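Lmo0740 protein (Listeria monocytogenes, PDB 4RFA) is probably a dimeric Crp-type transcription activator, joining a cyclic nucleotide-binding domain fold to a C-terminal helix-turn-helix domain that would bind DNA. Local coordinates at residues A[12-15]-A[16-20]; A[23-26]-A[27-31]; A[123-126]-A[127-130]; A[159-162]-A[163-167]. All blocks are in the same frame, centred on the assembly; numbering follows the deposited sequence.

Interaction 1 (A[12-15]-A[16-20]); sequences LDTV and LGYLK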
loop_
_atom_site.group_PDB
_atom_site.type_symbol
_atom_site.label_atom_id
_atom_site.label_comp_id
_atom_site.label_asym_id
_atom_site.label_seq_id
_atom_site.Cartn_x
_atom_site.Cartn_y
_atom_site.Cartn_z
ATOM N N LEU A 12 1.340 19.146 9.935
ATOM C CA LEU A 12 -0.128 19.083 10.047
ATOM C C LEU A 12 -0.675 20.242 10.905
ATOM O O LEU A 12 -1.822 20.658 10.724
ATOM C CB LEU A 12 -0.589 17.706 10.597
ATOM C CG LEU A 12 -2.093 17.382 10.816
ATOM C CD1 LEU A 12 -3.008 17.750 9.657
ATOM C CD2 LEU A 12 -2.300 15.914 11.152
ATOM N N ASP A 13 0.146 20.772 11.813
ATOM C CA ASP A 13 -0.222 21.961 12.573
ATOM C C ASP A 13 -0.340 23.187 11.688
ATOM O O ASP A 13 -1.268 23.973 11.827
ATOM C CB ASP A 13 0.804 22.242 13.668
ATOM C CG ASP A 13 0.613 21.365 14.875
ATOM O OD1 ASP A 13 0.941 20.154 14.797
ATOM O OD2 ASP A 13 0.137 21.897 15.902
ATOM N N THR A 14 0.621 23.373 10.795
ATOM C CA THR A 14 0.572 24.494 9.867
ATOM C C THR A 14 -0.650 24.350 8.966
ATOM O O THR A 14 -1.351 25.328 8.694
ATOM C CB THR A 14 1.843 24.546 9.015
ATOM O OG1 THR A 14 2.977 24.186 9.829
ATOM C CG2 THR A 14 2.047 25.935 8.415
ATOM N N VAL A 15 -0.914 23.120 8.520
ATOM C CA VAL A 15 -2.081 22.823 7.681
ATOM C C VAL A 15 -3.401 23.142 8.396
ATOM O O VAL A 15 -4.262 23.810 7.832
ATOM C CB VAL A 15 -2.133 21.345 7.260
ATOM C CG1 VAL A 15 -3.463 21.052 6.571
ATOM C CG2 VAL A 15 -0.944 20.981 6.348
ATOM N N LEU A 16 -3.559 22.635 9.615
ATOM C CA LEU A 16 -4.753 22.908 10.418
ATOM C C LEU A 16 -4.969 24.394 10.612
ATOM O O LEU A 16 -6.087 24.898 10.454
ATOM C CB LEU A 16 -4.641 22.238 11.780
ATOM C CG LEU A 16 -4.731 20.716 11.705
ATOM C CD1 LEU A 16 -4.316 20.130 13.043
ATOM C CD2 LEU A 16 -6.118 20.250 11.280
ATOM N N GLY A 17 -3.883 25.086 10.936
ATOM C CA GLY A 17 -3.871 26.542 10.974
ATOM C C GLY A 17 -4.228 27.188 9.639
ATOM O O GLY A 17 -4.900 28.202 9.608
ATOM N N TYR A 18 -3.771 26.619 8.530
ATOM C CA TYR A 18 -4.175 27.116 7.218
ATOM C C TYR A 18 -5.686 26.955 7.033
ATOM O O TYR A 18 -6.373 27.883 6.535
ATOM C CB TYR A 18 -3.424 26.412 6.087
ATOM C CG TYR A 18 -2.275 27.214 5.522
ATOM C CD1 TYR A 18 -2.511 28.421 4.861
ATOM C CD2 TYR A 18 -0.954 26.762 5.615
ATOM C CE1 TYR A 18 -1.472 29.163 4.314
ATOM C CE2 TYR A 18 0.094 27.502 5.072
ATOM C CZ TYR A 18 -0.174 28.702 4.425
ATOM O OH TYR A 18 0.842 29.453 3.879
ATOM N N LEU A 19 -6.190 25.800 7.473
ATOM C CA LEU A 19 -7.594 25.465 7.306
ATOM C C LEU A 19 -8.482 26.526 7.950
ATOM O O LEU A 19 -9.459 26.945 7.342
ATOM C CB LEU A 19 -7.912 24.048 7.820
ATOM C CG LEU A 19 -7.154 22.886 7.121
ATOM C CD1 LEU A 19 -7.791 21.527 7.338
ATOM C CD2 LEU A 19 -7.034 23.122 5.638
ATOM N N LYS A 20 -8.099 26.992 9.136
ATOM C CA LYS A 20 -8.903 27.928 9.939
ATOM C C LYS A 20 -9.062 29.318 9.342
ATOM O O LYS A 20 -9.997 30.025 9.698
ATOM C CB LYS A 20 -8.326 28.068 11.351
ATOM C CG LYS A 20 -8.445 26.800 12.192
ATOM C CD LYS A 20 -7.696 26.929 13.520
ATOM C CE LYS A 20 -7.711 25.643 14.346
ATOM N NZ LYS A 20 -7.284 25.873 15.757
#
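Val15 and Leu19 run side by side and point the same way, the CG1 branch of Val15 lying 4.2 Å from CG of Leu19. One turn earlier, Leu12 and Leu16 meet at an oblique angle instead. Here CD1 of Leu12 comes to 4.0 Å from CG of Leu16, because CG of Leu12 stands opposite its backbone N (chi1 180°) whereas CG of Leu16 is turned back beside its own N (chi1 -70°). The latter torsion also brings Leu16 CG to 3.1 Å from Leu12 O. Thr14 and Tyr18 lie alongside each other on another part of the surface, pointing the same way, methyl CG2 of Thr14 reaching ring atom CE2 of Tyr18 at 4.2 Å while OG1 of Thr14 hydrogen-bonds to Glu10 O. All three pairs are four residues apart on helix 11-20, the N-terminal helix of the cyclic nucleotide-binding domain. Regular i to i+4 bonds hold that spacing, for example Leu16 N to Leu12 O at 2.9 Å and Gly17 N to Asp13 O at 3.0 Å, both close to straight. Leu12 and Val15 touch Phe127 of helix 126-143, with Leu12 also touching Phe52 and Val54 of strand 49-55, and Leu19 rests on Tyr25 of the short helix that follows.

Interaction 2 (A[23-26]-A[27-31]); sequences PDYY and KYVTK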
loop_
_atom_site.group_PDB
_atom_site.type_symbol
_atom_site.label_atom_id
_atom_site.label_comp_id
_atom_site.label_asym_id
_atom_site.label_seq_id
_atom_site.Cartn_x
_atom_site.Cartn_y
_atom_site.Cartn_z
ATOM N N PRO A 23 -13.453 30.864 5.664
ATOM C CA PRO A 23 -14.745 31.063 6.315
ATOM C C PRO A 23 -15.543 29.785 6.484
ATOM O O PRO A 23 -16.269 29.675 7.442
ATOM C CB PRO A 23 -15.479 32.025 5.378
ATOM C CG PRO A 23 -14.410 32.735 4.627
ATOM C CD PRO A 23 -13.304 31.737 4.476
ATOM N N ASP A 24 -15.377 28.810 5.579
ATOM C CA ASP A 24 -16.122 27.534 5.662
ATOM C C ASP A 24 -15.452 26.431 6.525
ATOM O O ASP A 24 -15.779 25.244 6.392
ATOM C CB ASP A 24 -16.403 27.041 4.243
ATOM C CG ASP A 24 -17.343 27.971 3.468
ATOM O OD1 ASP A 24 -18.134 28.705 4.097
ATOM O OD2 ASP A 24 -17.286 27.967 2.222
ATOM N N TYR A 25 -14.522 26.820 7.401
ATOM C CA TYR A 25 -13.772 25.868 8.233
ATOM C C TYR A 25 -14.636 24.919 9.077
ATOM O O TYR A 25 -14.489 23.702 8.980
ATOM C CB TYR A 25 -12.797 26.614 9.152
ATOM C CG TYR A 25 -12.071 25.691 10.086
ATOM C CD1 TYR A 25 -10.968 24.937 9.641
ATOM C CD2 TYR A 25 -12.496 25.525 11.411
ATOM C CE1 TYR A 25 -10.310 24.078 10.495
ATOM C CE2 TYR A 25 -11.851 24.653 12.274
ATOM C CZ TYR A 25 -10.765 23.937 11.826
ATOM O OH TYR A 25 -10.111 23.093 12.685
ATOM N N TYR A 26 -15.520 25.457 9.912
ATOM C CA TYR A 26 -16.293 24.611 10.850
ATOM C C TYR A 26 -17.295 23.721 10.108
ATOM O O TYR A 26 -17.713 22.685 10.581
ATOM C CB TYR A 26 -17.045 25.505 11.858
ATOM C CG TYR A 26 -16.140 26.051 12.933
ATOM C CD1 TYR A 26 -15.384 25.187 13.719
ATOM C CD2 TYR A 26 -16.036 27.416 13.158
ATOM C CE1 TYR A 26 -14.534 25.663 14.694
ATOM C CE2 TYR A 26 -15.204 27.914 14.150
ATOM C CZ TYR A 26 -14.451 27.032 14.914
ATOM O OH TYR A 26 -13.611 27.500 15.903
ATOM N N LYS A 27 -17.684 24.193 8.936
ATOM C CA LYS A 27 -18.541 23.485 8.023
ATOM C C LYS A 27 -17.860 22.242 7.449
ATOM O O LYS A 27 -18.507 21.236 7.254
ATOM C CB LYS A 27 -18.917 24.445 6.904
ATOM C CG LYS A 27 -19.600 23.859 5.695
ATOM C CD LYS A 27 -20.204 25.001 4.909
ATOM C CE LYS A 27 -20.817 24.545 3.607
ATOM N NZ LYS A 27 -21.348 25.734 2.884
ATOM N N TYR A 28 -16.564 22.306 7.195
ATOM C CA TYR A 28 -15.888 21.193 6.563
ATOM C C TYR A 28 -14.915 20.396 7.449
ATOM O O TYR A 28 -14.357 19.390 7.007
ATOM C CB TYR A 28 -15.143 21.718 5.328
ATOM C CG TYR A 28 -16.050 22.248 4.225
ATOM C CD1 TYR A 28 -17.092 21.480 3.733
ATOM C CD2 TYR A 28 -15.846 23.512 3.658
ATOM C CE1 TYR A 28 -17.916 21.936 2.718
ATOM C CE2 TYR A 28 -16.659 23.973 2.627
ATOM C CZ TYR A 28 -17.694 23.171 2.168
ATOM O OH TYR A 28 -18.537 23.593 1.169
ATOM N N VAL A 29 -14.663 20.855 8.668
ATOM C CA VAL A 29 -13.604 20.273 9.476
ATOM C C VAL A 29 -14.191 19.976 10.826
ATOM O O VAL A 29 -14.720 20.846 11.465
ATOM C CB VAL A 29 -12.428 21.224 9.698
ATOM C CG1 VAL A 29 -11.419 20.565 10.614
ATOM C CG2 VAL A 29 -11.810 21.675 8.381
ATOM N N THR A 30 -14.035 18.753 11.274
ATOM C CA THR A 30 -14.757 18.262 12.438
ATOM C C THR A 30 -13.773 17.383 13.203
ATOM O O THR A 30 -12.959 16.773 12.590
ATOM C CB THR A 30 -15.975 17.466 11.934
ATOM O OG1 THR A 30 -17.116 18.325 11.949
ATOM C CG2 THR A 30 -16.257 16.266 12.733
ATOM N N LYS A 31 -13.893 17.314 14.524
ATOM C CA LYS A 31 -12.986 16.560 15.376
ATOM C C LYS A 31 -13.735 15.404 16.018
ATOM O O LYS A 31 -14.917 15.549 16.373
ATOM C CB LYS A 31 -12.518 17.491 16.482
ATOM C CG LYS A 31 -11.372 16.984 17.304
ATOM C CD LYS A 31 -10.818 18.093 18.189
ATOM C CE LYS A 31 -11.743 18.421 19.341
ATOM N NZ LYS A 31 -11.888 17.275 20.283
#
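Tyr28 N donates to Tyr25 O at 3.1 Å, the one bond of the three here that is not weak, although the donor stands well above the carbonyl plane, 64° out of it. The same N-H makes a second, weak bond to Asp24 O, so two carbonyls one residue apart share it. Tyr25 O is shared in turn, since Val29 N gives it another weak bond at 2.9 Å. These shared backbone bonds fall where the short helix 25-28 passes into strand 29-35, an outermost strand of the four-stranded sheet in the cyclic nucleotide-binding domain, which pairs with strand 103-110. Asp24 OD1 and Lys27 NZ carry opposite charges 4.5 Å apart, too far for a salt bridge. A first torsion of 176° swings the Tyr25 ring beside its own carbonyl carbon, where Val29, the first residue to leave helical angles, lays its CB over one face, a CH-pi contact of 3.9 Å to the centroid. CG2 of Val29 packs 3.5 Å from CE1 of Tyr25. Tyr28 runs alongside Asp24, CE2 lying 3.5 Å from Asp24 CB, with the ring turned 83° against the carboxylate plane. That ring also stacks on Phe113.

Interaction 3 (A[123-126]-A[127-130]); sequences DVND and FLLT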
loop_
_atom_site.group_PDB
_atom_site.type_symbol
_atom_site.label_atom_id
_atom_site.label_comp_id
_atom_site.label_asym_id
_atom_site.label_seq_id
_atom_site.Cartn_x
_atom_site.Cartn_y
_atom_site.Cartn_z
ATOM N N ASP A 123 1.983 25.292 1.390
ATOM C CA ASP A 123 2.415 23.969 1.842
ATOM C C ASP A 123 1.855 22.991 0.821
ATOM O O ASP A 123 1.119 22.041 1.140
ATOM C CB ASP A 123 1.842 23.690 3.219
ATOM C CG ASP A 123 2.019 22.269 3.635
ATOM O OD1 ASP A 123 2.683 21.489 2.906
ATOM O OD2 ASP A 123 1.474 21.925 4.695
ATOM N N VAL A 124 2.256 23.231 -0.418
ATOM C CA VAL A 124 1.417 22.961 -1.576
ATOM C C VAL A 124 1.196 21.488 -1.813
ATOM O O VAL A 124 1.924 20.855 -2.578
ATOM C CB VAL A 124 1.957 23.644 -2.873
ATOM C CG1 VAL A 124 3.312 23.066 -3.310
ATOM C CG2 VAL A 124 0.924 23.556 -4.000
ATOM N N ASN A 125 0.182 20.942 -1.147
ATOM C CA ASN A 125 -0.277 19.594 -1.428
ATOM C C ASN A 125 0.815 18.592 -1.082
ATOM O O ASN A 125 0.533 17.416 -0.848
ATOM C CB ASN A 125 -0.664 19.485 -2.910
ATOM C CG ASN A 125 -1.537 18.284 -3.213
ATOM O OD1 ASN A 125 -2.077 17.637 -2.311
ATOM N ND2 ASN A 125 -1.684 17.983 -4.504
ATOM N N ASP A 126 2.061 19.076 -1.057
ATOM C CA ASP A 126 3.196 18.272 -0.674
ATOM C C ASP A 126 2.830 17.504 0.534
ATOM O O ASP A 126 3.209 16.335 0.639
ATOM C CB ASP A 126 4.437 19.103 -0.370
ATOM C CG ASP A 126 5.016 19.694 -1.614
ATOM O OD1 ASP A 126 4.633 19.233 -2.711
ATOM O OD2 ASP A 126 5.880 20.590 -1.508
ATOM N N PHE A 127 2.097 18.172 1.428
ATOM C CA PHE A 127 1.661 17.543 2.644
ATOM C C PHE A 127 0.816 16.291 2.397
ATOM O O PHE A 127 0.998 15.307 3.057
ATOM C CB PHE A 127 0.859 18.482 3.534
ATOM C CG PHE A 127 0.471 17.833 4.798
ATOM C CD1 PHE A 127 1.432 17.546 5.737
ATOM C CD2 PHE A 127 -0.819 17.388 5.000
ATOM C CE1 PHE A 127 1.107 16.881 6.905
ATOM C CE2 PHE A 127 -1.151 16.710 6.157
ATOM C CZ PHE A 127 -0.183 16.445 7.106
ATOM N N LEU A 128 -0.137 16.364 1.490
ATOM C CA LEU A 128 -1.005 15.234 1.253
ATOM C C LEU A 128 -0.267 14.062 0.537
ATOM O O LEU A 128 -0.366 12.906 0.952
ATOM C CB LEU A 128 -2.236 15.682 0.476
ATOM C CG LEU A 128 -3.226 14.588 0.061
ATOM C CD1 LEU A 128 -3.655 13.751 1.250
ATOM C CD2 LEU A 128 -4.430 15.217 -0.611
ATOM N N LEU A 129 0.466 14.411 -0.507
ATOM C CA LEU A 129 1.307 13.503 -1.270
ATOM C C LEU A 129 2.326 12.811 -0.409
ATOM O O LEU A 129 2.518 11.615 -0.530
ATOM C CB LEU A 129 2.081 14.283 -2.328
ATOM C CG LEU A 129 1.282 14.728 -3.536
ATOM C CD1 LEU A 129 2.249 15.375 -4.519
ATOM C CD2 LEU A 129 0.549 13.555 -4.182
ATOM N N THR A 130 2.969 13.571 0.463
ATOM C CA THR A 130 3.952 13.029 1.398
ATOM C C THR A 130 3.343 12.081 2.376
ATOM O O THR A 130 3.926 11.053 2.641
ATOM C CB THR A 130 4.702 14.150 2.138
ATOM O OG1 THR A 130 5.495 14.859 1.183
ATOM C CG2 THR A 130 5.609 13.587 3.225
#
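Asp126 O is gripped twice by one residue: Thr130 N and Thr130 OG1 each reach it at 2.8 Å, from opposite faces of the carbonyl plane. The amide gives the ordinary helical i to i+4 bond. The hydroxyl comes from 38° above the plane, placed there by a first torsion (chi1 -67°) that sets OG1 beside its own backbone N and points it back along the helix. OG1 is hydrogen-bonded to Phe87 O of the second subunit as well, so its single proton has two carbonyl acceptors to serve.

One step earlier, Leu129 N donates to Asn125 O at 3.0 Å, almost along the C=O axis, and this bond starts helix 126-143. Asn125 occupies the N-cap position, yet its side chain makes no capping bond. Its OD1 instead sits 3.4 Å from Leu128 CB, against aliphatic carbon. Asp123 approaches from the preceding loop, its OD1 3.6 Å from Phe127 CB and its carboxylate plane turned 75° from the Phe127 ring. That ring also meets the ring of Phe52. Asn125 packs on Leu115 of the second subunit, and Leu129 on Phe87 of that same subunit.

In Crp-type regulators a long helix after the nucleotide-binding domain forms the dimer interface, and helix 126-143 is consistent with that role. Asn125 OD1 and Asp123 OD2 are buried without a partner in the model. For the Asp123 carboxylate, burial of OD2 in this way may raise its pKa, an effect the nearby N-terminal end of the helix may offset.

Interaction 4 (A[159-162]-A[163-167]); sequences ENLA and VEMGT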
loop_
_atom_site.group_PDB
_atom_site.type_symbol
_atom_site.label_atom_id
_atom_site.label_comp_id
_atom_site.label_asym_id
_atom_site.label_seq_id
_atom_site.Cartn_x
_atom_site.Cartn_y
_atom_site.Cartn_z
ATOM N N GLU A 159 11.384 -4.317 13.744
ATOM C CA GLU A 159 12.059 -3.239 13.057
ATOM C C GLU A 159 11.116 -2.203 12.449
ATOM O O GLU A 159 11.443 -1.003 12.474
ATOM C CB GLU A 159 13.059 -3.764 11.991
ATOM C CG GLU A 159 13.452 -2.737 10.962
ATOM C CD GLU A 159 14.301 -3.292 9.815
ATOM O OE1 GLU A 159 15.310 -3.985 10.065
ATOM O OE2 GLU A 159 13.959 -2.992 8.644
ATOM N N ASN A 160 10.042 -2.654 11.800
ATOM C CA ASN A 160 9.063 -1.776 11.197
ATOM C C ASN A 160 8.487 -0.893 12.317
ATOM O O ASN A 160 8.286 0.315 12.164
ATOM C CB ASN A 160 7.841 -2.537 10.626
ATOM C CG ASN A 160 8.112 -3.363 9.328
ATOM O OD1 ASN A 160 9.102 -3.205 8.625
ATOM N ND2 ASN A 160 7.143 -4.207 8.983
ATOM N N LEU A 161 8.118 -1.521 13.412
ATOM C CA LEU A 161 7.558 -0.729 14.539
ATOM C C LEU A 161 8.582 0.252 15.146
ATOM O O LEU A 161 8.250 1.378 15.498
ATOM C CB LEU A 161 7.065 -1.661 15.599
ATOM C CG LEU A 161 5.902 -2.516 15.106
ATOM C CD1 LEU A 161 5.542 -3.561 16.134
ATOM C CD2 LEU A 161 4.664 -1.692 14.808
ATOM N N ALA A 162 9.844 -0.151 15.236
ATOM C CA ALA A 162 10.862 0.761 15.790
ATOM C C ALA A 162 10.969 1.972 14.912
ATOM O O ALA A 162 11.033 3.095 15.378
ATOM C CB ALA A 162 12.209 0.078 15.899
ATOM N N VAL A 163 10.935 1.755 13.615
ATOM C CA VAL A 163 10.918 2.873 12.716
ATOM C C VAL A 163 9.615 3.682 12.885
ATOM O O VAL A 163 9.658 4.906 12.915
ATOM C CB VAL A 163 11.073 2.420 11.260
ATOM C CG1 VAL A 163 10.850 3.603 10.296
ATOM C CG2 VAL A 163 12.458 1.827 11.049
ATOM N N GLU A 164 8.479 3.031 12.996
ATOM C CA GLU A 164 7.234 3.755 12.990
ATOM C C GLU A 164 6.927 4.504 14.249
ATOM O O GLU A 164 6.399 5.562 14.206
ATOM C CB GLU A 164 6.091 2.797 12.783
ATOM C CG GLU A 164 5.793 2.500 11.357
ATOM C CD GLU A 164 4.842 1.354 11.205
ATOM O OE1 GLU A 164 4.212 0.952 12.175
ATOM O OE2 GLU A 164 4.722 0.863 10.096
HETATM N N MSE A 165 7.249 3.917 15.373
HETATM C CA MSE A 165 6.591 4.192 16.580
HETATM C C MSE A 165 7.500 4.074 17.734
HETATM O O MSE A 165 7.044 4.080 18.866
HETATM C CB MSE A 165 5.845 2.899 16.606
HETATM C CG MSE A 165 4.458 3.003 17.138
HETATM SE SE MSE A 165 3.829 1.204 17.370
HETATM C CE MSE A 165 2.681 1.346 15.820
ATOM N N GLY A 166 8.776 3.905 17.482
ATOM C CA GLY A 166 9.698 3.673 18.562
ATOM C C GLY A 166 10.283 4.954 19.080
ATOM O O GLY A 166 10.403 5.912 18.357
ATOM N N THR A 167 10.665 4.959 20.340
ATOM C CA THR A 167 11.285 6.139 20.902
ATOM C C THR A 167 12.631 5.869 21.567
ATOM O O THR A 167 12.727 5.104 22.510
ATOM C CB THR A 167 10.334 6.856 21.856
ATOM O OG1 THR A 167 9.456 5.909 22.457
ATOM C CG2 THR A 167 9.501 7.819 21.090
HETATM O O HOH W 1 7.238 0.992 9.075
#
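Val163 donates its N to Glu159 O at 3.0 Å, and its CG2 branch settles 3.3 Å from the same oxygen. Glu164 follows, bonded through N to Asn160 O at 2.8 Å. Its chain runs extended beyond CG past that carbonyl, and a water 2.7 Å from Glu164 OE2 donates to this oxygen and, weakly, to Asn160 O. OE2 has a stronger partner in Arg138 of helix 126-143, a salt bridge, while Asn160 ND2 is bonded to Tyr189 OH. Met165, present as selenomethionine, lies alongside Leu161, pointing the same way. Bent at chi3 (-106°), it brings CE to 3.8 Å from Leu161 CD2, and both side chains touch Phe75 of strand 72-76. Its N binds Leu161 O at 2.7 Å. At Gly166 the bond lengthens: its N reaches Ala162 O at 3.2 Å from above the carbonyl plane, 45° out of it, as the chain turns into strand 167-168. Such a helix terminus, running from helix 150-165 into a small three-stranded sheet, is consistent with the winged helix-turn-helix domain of Crp-family regulators.

Interactions 1, 2 and 3 cluster in the nucleotide-binding domain, whereas interaction 4 lies in the C-terminal domain, its centre about 33 Å from that of interaction 2. All are partly buried, but no touching residue of interaction 3 is exposed, whereas interactions 1 and 2 set exposed residues (Asp13, Thr14 and Gly17; Tyr26 and Lys27) beside buried ones. Helix 11-20 joins the first three by touching both 23-31 and 123-130, which do not touch each other. Interaction 1 spans nearly all of that helix, with regular i to i+4 backbone bonds and mainly apolar pairs; the others sit at helix ends, with aromatic packing in 23-31, a doubly held carbonyl in 123-130 and a water bridge in 159-167. Interactions 3 and 4 also reach the second subunit.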